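Local coordinates for protein phospholipase C-beta (PLC-beta) (Sepia officinalis, PDB 3QR0) that belongs to the beta class of the phospholipase C family, joining PH, EF-hand-like, TIM-barrel and C2 modules in one chain with a bound calcium ion, at residues 174-177 with 178-181; 185-188 with 189-192; 159-162 with 163-167. All coordinates share one frame; numbering follows the deposited sequence.

In the fold
From the N terminus the chain runs through contact 3 near the end of helix 151-165, then contact 1 in helix 174-181, then contact 2 in the opening turns of helix 185-198. They follow in series: none nests in or crosses another, and each spans local turns, contact 3 running out of its helix into the loop that follows. All three belong to the EF-hand-like region. The 159-167 turns lean on strand 51-54 of the PH sheet and meet helix 174-181 through Arg161, Leu162 and Glu166, the last in a salt bridge with Lys179. Gln178 and Leu181 of contact 1 pack on Ile191 of contact 2, which also reaches residues of the C2 region.

Contact 1: residues 174-177 with 178-181; sequences VKAI and QKCL
Gln178 sits one turn above Val174, and its N donates to Val174 O at 3.0 Å in a nearly straight bond (167°). Its CG lies beside its own backbone N, which lays the chain back along the turn below and brings Gln178 CD to 4.3 Å from Val174 CG1. The amide end goes on to the next helix, where NE2 makes a weak hydrogen bond to Arg188 O.

Lys179 repeats the backbone bond, N to Lys175 O at 3.1 Å. Lys179 CG sits between its backbone N and carbonyl carbon (chi1 78°), which sets it 3.3 Å from Ala176 O. The extended remainder passes Ala176 and carries NZ to salt bridges with Glu166 and Asp61, while Lys175 points its own NZ to Glu60.

Cys180 N bonds to Ala176 O at 3.2 Å, and CB also packs against that oxygen. The side chain faces Leu158 and Arg161 of helix 151-165.

Leu181 N makes a weak, bent bond to Ile177 O (3.5 Å, 124°) and a second bond to Gln178 O at 3.1 Å, three residues back, as in a 3-10 turn. Leu181 CD1 still comes within 4.4 Å of Ile177 CG2, and the side chain is buried among Ile191, Phe221 and Leu225. This is an amphipathic alpha-helix of the EF-hand-like region, with lysines along one side and aliphatic residues packed between neighbouring helices on the other.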
# COMPACT_ATOMS: atom_id res chain seq x y z
N VAL A 174 -25.17 -20.18 -14.87
CA VAL A 174 -24.74 -19.17 -15.84
C VAL A 174 -25.02 -17.77 -15.30
O VAL A 174 -24.23 -16.85 -15.50
CB VAL A 174 -25.46 -19.35 -17.21
CG1 VAL A 174 -25.14 -18.17 -18.14
CG2 VAL A 174 -25.07 -20.67 -17.85
N LYS A 175 -26.16 -17.63 -14.63
CA LYS A 175 -26.53 -16.41 -13.91
C LYS A 175 -25.38 -15.90 -13.01
O LYS A 175 -25.14 -14.69 -12.94
CB LYS A 175 -27.78 -16.69 -13.07
CG LYS A 175 -28.33 -15.51 -12.29
CD LYS A 175 -29.71 -15.85 -11.74
CE LYS A 175 -30.26 -14.74 -10.88
NZ LYS A 175 -31.69 -14.98 -10.52
N ALA A 176 -24.70 -16.82 -12.34
CA ALA A 176 -23.60 -16.47 -11.43
C ALA A 176 -22.36 -15.99 -12.20
O ALA A 176 -21.66 -15.10 -11.75
CB ALA A 176 -23.25 -17.65 -10.54
N ILE A 177 -22.11 -16.60 -13.36
CA ILE A 177 -20.98 -16.23 -14.20
C ILE A 177 -21.15 -14.80 -14.72
O ILE A 177 -20.23 -13.99 -14.66
CB ILE A 177 -20.80 -17.18 -15.41
CG1 ILE A 177 -20.64 -18.63 -14.94
CG2 ILE A 177 -19.59 -16.76 -16.23
CD1 ILE A 177 -20.58 -19.63 -16.06
N GLN A 178 -22.35 -14.49 -15.21
CA GLN A 178 -22.64 -13.15 -15.73
C GLN A 178 -22.59 -12.06 -14.66
O GLN A 178 -22.00 -11.01 -14.88
CB GLN A 178 -24.00 -13.13 -16.45
CG GLN A 178 -23.93 -13.72 -17.85
CD GLN A 178 -25.30 -13.91 -18.48
OE1 GLN A 178 -26.32 -13.97 -17.79
NE2 GLN A 178 -25.33 -14.01 -19.81
N LYS A 179 -23.19 -12.32 -13.49
CA LYS A 179 -23.22 -11.32 -12.42
C LYS A 179 -21.82 -10.98 -11.89
O LYS A 179 -21.57 -9.85 -11.49
CB LYS A 179 -24.13 -11.76 -11.26
CG LYS A 179 -23.53 -12.79 -10.31
CD LYS A 179 -24.40 -13.01 -9.09
CE LYS A 179 -23.69 -13.93 -8.10
NZ LYS A 179 -24.59 -14.40 -7.02
N CYS A 180 -20.92 -11.97 -11.88
CA CYS A 180 -19.55 -11.74 -11.41
C CYS A 180 -18.74 -10.89 -12.39
O CYS A 180 -17.74 -10.29 -11.99
CB CYS A 180 -18.83 -13.07 -11.14
SG CYS A 180 -19.44 -13.99 -9.69
N LEU A 181 -19.15 -10.84 -13.66
CA LEU A 181 -18.39 -10.13 -14.70
C LEU A 181 -18.99 -8.79 -15.14
O LEU A 181 -18.24 -7.85 -15.40
CB LEU A 181 -18.19 -11.04 -15.92
CG LEU A 181 -17.25 -12.23 -15.75
CD1 LEU A 181 -17.29 -13.13 -16.98
CD2 LEU A 181 -15.82 -11.79 -15.47

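Contact 2: residues 185-188 with 189-192; sequences KDDR and ARIS
Arg190 lies against the turn formed by Asp186 and Asp187, and its side chain can be followed outward from there. Arg190 CB rests 3.4 Å from Asp187 O. Arg190 CG, turned beside its own backbone N, comes 3.5 Å from Asp186 O, the same carbonyl that accepts the backbone N-H of this arginine. Arg190 CD then passes 4.5 Å from Asp187 OD1. A bend at chi3 (65°) turns the end of the chain, and the guanidinium does not touch the aspartate: Arg190 NH1 and Asp187 OD1 are 5.0 Å apart. A water fills the step between them. It accepts from Arg190 NH1 at 2.9 Å, lying in the guanidinium plane at its edge, and donates to Asp187 OD1 at 2.9 Å. The opposite charges are linked through this water and probably favour its orientation. The other tip nitrogen, NH2, is held from outside by the carbonyl of Leu225 and by a salt bridge to Asp698.

Ile191 is buried. Its CG1 and CD1 lie over Asp187 O, which also takes its N-H, and the branch packs against Leu181, Phe221 and Leu225. Ser192 grips one carbonyl twice: its N at 3.0 Å and its OG at 3.2 Å both donate to Arg188 O, approaching from opposite faces of the carbonyl plane. Toward the start of the helix, the N-H of Asp187 is taken by the carboxylate of Asp184. A regular alpha-helical start results, with an acid and a base three residues apart joined by water and a serine hydroxyl turned back to the carbonyl four residues earlier, within the EF-hand-like region.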
# COMPACT_ATOMS: atom_id res chain seq x y z
N LYS A 185 -25.95 -5.19 -20.52
CA LYS A 185 -26.68 -6.13 -21.38
C LYS A 185 -25.85 -6.64 -22.57
O LYS A 185 -25.90 -7.83 -22.89
CB LYS A 185 -27.99 -5.51 -21.88
CG LYS A 185 -27.83 -4.29 -22.80
CD LYS A 185 -29.15 -3.60 -23.05
CE LYS A 185 -28.96 -2.34 -23.89
NZ LYS A 185 -30.25 -1.68 -24.24
N ASP A 186 -25.09 -5.75 -23.20
CA ASP A 186 -24.26 -6.13 -24.35
C ASP A 186 -23.12 -7.06 -23.92
O ASP A 186 -22.80 -8.02 -24.61
CB ASP A 186 -23.68 -4.89 -25.05
CG ASP A 186 -24.75 -4.04 -25.72
OD1 ASP A 186 -25.85 -4.56 -26.01
OD2 ASP A 186 -24.48 -2.84 -25.97
N ASP A 187 -22.52 -6.76 -22.77
CA ASP A 187 -21.43 -7.58 -22.23
C ASP A 187 -21.92 -8.95 -21.77
O ASP A 187 -21.22 -9.95 -21.90
CB ASP A 187 -20.73 -6.85 -21.09
CG ASP A 187 -20.03 -5.57 -21.55
OD1 ASP A 187 -20.18 -5.20 -22.73
OD2 ASP A 187 -19.34 -4.95 -20.72
N ARG A 188 -23.14 -8.99 -21.22
CA ARG A 188 -23.77 -10.25 -20.84
C ARG A 188 -24.03 -11.13 -22.07
O ARG A 188 -23.93 -12.35 -21.99
CB ARG A 188 -25.08 -9.99 -20.08
CG ARG A 188 -24.86 -9.59 -18.64
CD ARG A 188 -26.11 -9.03 -18.00
NE ARG A 188 -26.01 -9.06 -16.55
CZ ARG A 188 -26.39 -10.08 -15.77
NH1 ARG A 188 -26.94 -11.18 -16.28
NH2 ARG A 188 -26.24 -9.99 -14.45
N ALA A 189 -24.34 -10.49 -23.20
CA ALA A 189 -24.50 -11.20 -24.47
C ALA A 189 -23.16 -11.77 -24.94
O ALA A 189 -23.12 -12.89 -25.47
CB ALA A 189 -25.08 -10.26 -25.53
N ARG A 190 -22.08 -11.01 -24.77
CA ARG A 190 -20.74 -11.48 -25.12
C ARG A 190 -20.38 -12.71 -24.29
O ARG A 190 -19.87 -13.70 -24.81
CB ARG A 190 -19.69 -10.39 -24.89
CG ARG A 190 -19.76 -9.23 -25.87
CD ARG A 190 -18.63 -8.22 -25.61
NE ARG A 190 -17.31 -8.80 -25.86
CZ ARG A 190 -16.16 -8.18 -25.65
NH1 ARG A 190 -16.13 -6.94 -25.17
NH2 ARG A 190 -15.01 -8.80 -25.92
N ILE A 191 -20.67 -12.64 -22.99
CA ILE A 191 -20.42 -13.75 -22.08
C ILE A 191 -21.17 -15.01 -22.52
O ILE A 191 -20.58 -16.08 -22.60
CB ILE A 191 -20.77 -13.37 -20.62
CG1 ILE A 191 -19.75 -12.37 -20.08
CG2 ILE A 191 -20.83 -14.61 -19.74
CD1 ILE A 191 -20.20 -11.62 -18.85
N SER A 192 -22.45 -14.87 -22.84
CA SER A 192 -23.25 -16.00 -23.32
C SER A 192 -22.67 -16.62 -24.60
O SER A 192 -22.56 -17.84 -24.72
CB SER A 192 -24.70 -15.58 -23.57
OG SER A 192 -25.34 -15.24 -22.35
O HOH W 1 -17.86 -4.78 -24.43

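Contact 3: residues 159-162 with 163-167; sequences YFRL and TTVEM
Arg161 and Glu166 form the salt bridge of this turn, side-on and converging on a single oxygen. Arg161 NE at 3.1 Å and NH2 at 3.0 Å both reach Glu166 OE2 from the same face of the carboxylate, while OE2 lies at the edge of the guanidinium, in its plane. With both nitrogens on one oxygen and the planes 47° apart, this is not the flat, paired two-oxygen grip. The other oxygen, OE1, goes to Lys179 of the next helix.

The same two residues are joined through the backbone. Glu166 N bonds to Arg161 O at 3.0 Å, almost straight (162°), and this five-residue spacing marks a wider pi-type turn. Thr164 gives Phe160 O a weak N-H bond and its hydroxyl, OG1 2.6 Å away, its chi1 of 69° turning that group back down the helix. Thr163 N bonds to Tyr159 O at 3.0 Å.

Packing fills in around these bonds. Thr163 CG2 sits over one face of the Tyr159 ring, a CH-pi contact 4.0 Å from the centroid, while that ring also meets Phe213 nearly parallel and gives its OH to the Phe213 carbonyl. Arg161 CG lies 4.0 Å from Val165 CB, and Leu162 CD2 lies 4.2 Å from Glu166 CG. Buried between Arg161 and Lys179, the carboxylate of Glu166 is probably kept ionised, with these residues of two helices as likely counter-charges just where the winding widens.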
# COMPACT_ATOMS: atom_id res chain seq x y z
N TYR A 159 -12.58 -18.11 -10.67
CA TYR A 159 -12.89 -19.53 -10.84
C TYR A 159 -13.28 -20.16 -9.50
O TYR A 159 -14.26 -20.91 -9.42
CB TYR A 159 -11.71 -20.29 -11.46
CG TYR A 159 -11.93 -21.79 -11.54
CD1 TYR A 159 -12.64 -22.34 -12.60
CD2 TYR A 159 -11.45 -22.65 -10.56
CE1 TYR A 159 -12.86 -23.72 -12.68
CE2 TYR A 159 -11.66 -24.03 -10.63
CZ TYR A 159 -12.36 -24.55 -11.70
OH TYR A 159 -12.58 -25.90 -11.78
N PHE A 160 -12.51 -19.87 -8.46
CA PHE A 160 -12.80 -20.43 -7.13
C PHE A 160 -14.06 -19.83 -6.51
O PHE A 160 -14.76 -20.52 -5.76
CB PHE A 160 -11.60 -20.31 -6.20
CG PHE A 160 -10.66 -21.47 -6.31
CD1 PHE A 160 -9.63 -21.46 -7.24
CD2 PHE A 160 -10.83 -22.59 -5.51
CE1 PHE A 160 -8.76 -22.54 -7.35
CE2 PHE A 160 -9.96 -23.68 -5.62
CZ PHE A 160 -8.93 -23.65 -6.55
N ARG A 161 -14.36 -18.58 -6.82
CA ARG A 161 -15.62 -18.00 -6.41
C ARG A 161 -16.77 -18.79 -7.03
O ARG A 161 -17.72 -19.19 -6.34
CB ARG A 161 -15.74 -16.53 -6.79
CG ARG A 161 -16.90 -15.87 -6.08
CD ARG A 161 -17.23 -14.50 -6.59
NE ARG A 161 -18.61 -14.15 -6.27
CZ ARG A 161 -19.12 -12.92 -6.27
NH1 ARG A 161 -18.36 -11.87 -6.56
NH2 ARG A 161 -20.40 -12.74 -5.97
N LEU A 162 -16.68 -19.03 -8.34
CA LEU A 162 -17.74 -19.72 -9.07
C LEU A 162 -17.95 -21.17 -8.62
O LEU A 162 -19.09 -21.64 -8.59
CB LEU A 162 -17.46 -19.68 -10.58
CG LEU A 162 -17.61 -18.29 -11.21
CD1 LEU A 162 -17.12 -18.30 -12.65
CD2 LEU A 162 -19.06 -17.81 -11.14
N THR A 163 -16.87 -21.86 -8.27
CA THR A 163 -16.94 -23.28 -7.91
C THR A 163 -17.07 -23.54 -6.40
O THR A 163 -17.19 -24.69 -5.98
CB THR A 163 -15.72 -24.06 -8.44
OG1 THR A 163 -14.51 -23.55 -7.87
CG2 THR A 163 -15.66 -23.95 -9.96
N THR A 164 -17.05 -22.49 -5.58
CA THR A 164 -17.26 -22.65 -4.13
C THR A 164 -18.41 -21.78 -3.64
O THR A 164 -19.40 -22.30 -3.14
CB THR A 164 -15.97 -22.36 -3.32
OG1 THR A 164 -15.66 -20.96 -3.38
CG2 THR A 164 -14.80 -23.17 -3.86
N VAL A 165 -18.29 -20.47 -3.80
CA VAL A 165 -19.31 -19.54 -3.31
C VAL A 165 -20.62 -19.66 -4.09
O VAL A 165 -21.70 -19.77 -3.50
CB VAL A 165 -18.85 -18.07 -3.40
CG1 VAL A 165 -19.94 -17.13 -2.87
CG2 VAL A 165 -17.55 -17.87 -2.63
N GLU A 166 -20.52 -19.65 -5.42
CA GLU A 166 -21.70 -19.61 -6.29
C GLU A 166 -22.23 -20.98 -6.70
O GLU A 166 -23.29 -21.07 -7.33
CB GLU A 166 -21.38 -18.82 -7.57
CG GLU A 166 -20.83 -17.43 -7.33
CD GLU A 166 -21.78 -16.54 -6.56
OE1 GLU A 166 -23.01 -16.72 -6.70
OE2 GLU A 166 -21.30 -15.65 -5.83
N MET A 167 -21.51 -22.04 -6.35
CA MET A 167 -21.89 -23.38 -6.79
C MET A 167 -23.15 -23.86 -6.08
O MET A 167 -23.30 -23.69 -4.87
CB MET A 167 -20.74 -24.37 -6.58
CG MET A 167 -20.97 -25.71 -7.26
SD MET A 167 -19.44 -26.62 -7.55
CE MET A 167 -19.04 -27.16 -5.89